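Local coordinates for protein interferon gamma (Paralichthys olivaceus, PDB 6F1E) that acts as a homodimeric type II interferon, a secreted cytokine that binds interferon gamma receptor 1 and activates macrophages and neutrophils, at the interface of chains A and B. Coordinates in Å, arbitrary orientation; residue numbers count along the deposited sequence, not the author numbering. Chains: chain A/B, Interferon gamma.

The interface of chains A and B. Residues chain A 25, 29-32; chain B 124, 131, 134-135, 138.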
# COMPACT_ATOMS: atom_id res chain seq x y z
N ARG A 25 -22.08 11.06 10.79
CA ARG A 25 -21.91 10.51 9.45
C ARG A 25 -21.26 11.57 8.57
O ARG A 25 -20.26 11.29 7.92
CB ARG A 25 -23.30 10.10 8.86
CG ARG A 25 -23.35 9.73 7.37
CD ARG A 25 -24.71 9.15 6.88
NE ARG A 25 -25.10 7.92 7.57
CZ ARG A 25 -24.45 6.73 7.49
NH1 ARG A 25 -23.35 6.57 6.77
NH2 ARG A 25 -24.89 5.67 8.16
N LYS A 29 -15.23 13.88 7.26
CA LYS A 29 -14.17 12.87 7.19
C LYS A 29 -14.74 11.55 6.62
O LYS A 29 -15.02 10.63 7.38
CB LYS A 29 -13.62 12.59 8.60
CG LYS A 29 -13.12 13.82 9.34
CD LYS A 29 -12.64 13.51 10.76
CE LYS A 29 -11.37 14.30 11.08
NZ LYS A 29 -11.04 14.38 12.53
N PRO A 30 -14.86 11.43 5.28
CA PRO A 30 -15.35 10.15 4.75
C PRO A 30 -14.32 9.07 5.02
O PRO A 30 -13.13 9.37 5.24
CB PRO A 30 -15.48 10.40 3.24
CG PRO A 30 -14.97 11.79 3.00
CD PRO A 30 -14.19 12.19 4.21
N VAL A 31 -14.76 7.83 5.00
CA VAL A 31 -13.83 6.71 5.22
C VAL A 31 -12.83 6.62 4.03
O VAL A 31 -11.62 6.55 4.22
CB VAL A 31 -14.60 5.39 5.41
CG1 VAL A 31 -13.61 4.23 5.64
CG2 VAL A 31 -15.58 5.50 6.58
N PHE A 32 -13.37 6.64 2.82
CA PHE A 32 -12.64 6.48 1.58
C PHE A 32 -12.66 7.78 0.78
O PHE A 32 -13.73 8.25 0.35
CB PHE A 32 -13.29 5.36 0.78
CG PHE A 32 -13.27 4.04 1.49
CD1 PHE A 32 -12.07 3.43 1.79
CD2 PHE A 32 -14.42 3.43 1.86
CE1 PHE A 32 -12.00 2.21 2.44
CE2 PHE A 32 -14.37 2.19 2.51
CZ PHE A 32 -13.16 1.59 2.80
N ILE B 124 -7.66 2.60 8.41
CA ILE B 124 -9.09 2.74 8.75
C ILE B 124 -9.42 1.83 9.94
O ILE B 124 -8.95 0.70 9.99
CB ILE B 124 -9.97 2.45 7.51
CG1 ILE B 124 -9.84 3.62 6.51
CG2 ILE B 124 -11.43 2.18 7.88
CD1 ILE B 124 -10.20 3.27 5.09
N ILE B 131 -17.47 4.26 11.62
CA ILE B 131 -16.71 3.92 10.42
C ILE B 131 -17.35 2.79 9.62
O ILE B 131 -17.46 2.89 8.37
CB ILE B 131 -15.27 3.55 10.80
CG1 ILE B 131 -14.65 4.78 11.54
CG2 ILE B 131 -14.49 3.06 9.58
CD1 ILE B 131 -13.17 5.02 11.32
N LYS B 134 -20.31 4.32 8.12
CA LYS B 134 -19.92 5.31 7.08
C LYS B 134 -19.47 4.59 5.80
O LYS B 134 -19.98 4.86 4.71
CB LYS B 134 -18.86 6.30 7.58
CG LYS B 134 -19.43 7.37 8.52
CD LYS B 134 -18.35 8.20 9.20
CE LYS B 134 -17.81 9.25 8.25
NZ LYS B 134 -17.02 10.26 9.03
N ALA B 135 -18.54 3.64 5.95
CA ALA B 135 -18.14 2.74 4.87
C ALA B 135 -19.33 2.10 4.16
O ALA B 135 -19.44 2.12 2.90
CB ALA B 135 -17.25 1.65 5.44
N GLU B 138 -20.94 4.40 1.92
CA GLU B 138 -20.09 4.74 0.81
C GLU B 138 -19.96 3.57 -0.18
O GLU B 138 -19.62 3.79 -1.36
CB GLU B 138 -18.71 5.18 1.31
CG GLU B 138 -18.71 6.42 2.22
CD GLU B 138 -17.34 6.73 2.80
OE1 GLU B 138 -16.33 6.52 2.08
OE2 GLU B 138 -17.25 7.19 3.97
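B:Glu138 reads two successive backbone N-H groups of A:Val31 and A:Phe32 with its two carboxylate oxygens. OE2 accepts from A:Val31 N at 2.8 Å. The neighbouring oxygen, B:Glu138 OE1, accepts from A:Phe32 N at 3.1 Å, and both bonds are nearly straight and use the syn lone pairs. Both bonds thus enter on the mutually facing sides of the oxygens, a bidentate arrangement that should fix the rotation of the carboxylate. Its chain runs extended beyond CG (chi2 174°) and carries the acid from helix 129-150 of chain B to the loop after helix 22-25 of chain A. One turn earlier, B:Lys134 adds a second polar tie: its ammonium NZ donates to the carbonyl A:Lys29 O at 2.6 Å, arriving well above the carbonyl plane and not on a lone pair. The bend at chi3 (79°) turns the tip towards this oxygen, while its aliphatic part runs past the backbone carbonyl of A:Arg25.

Apolar packing centres on A:Val31, whose two methyls diverge into different neighbours. CG2 rests against B:Lys134 CB at 3.5 Å and also faces B:Ile131 CG2, whereas CG1 meets B:Ile124 CD1 at 3.6 Å. Within chain A, CG1 also lies over the centre of the A:Phe32 ring, so that valine and ring present a joint apolar surface to the partner. Such interlocking of the two chains suits the homodimer formed by this cytokine, and the two-fold axis repeats the contact with the chains exchanged. B:Ile124 crosses the phenyl group at about a right angle, its terminal methyl CD1 touching A:Phe32 CE1 at 3.4 Å.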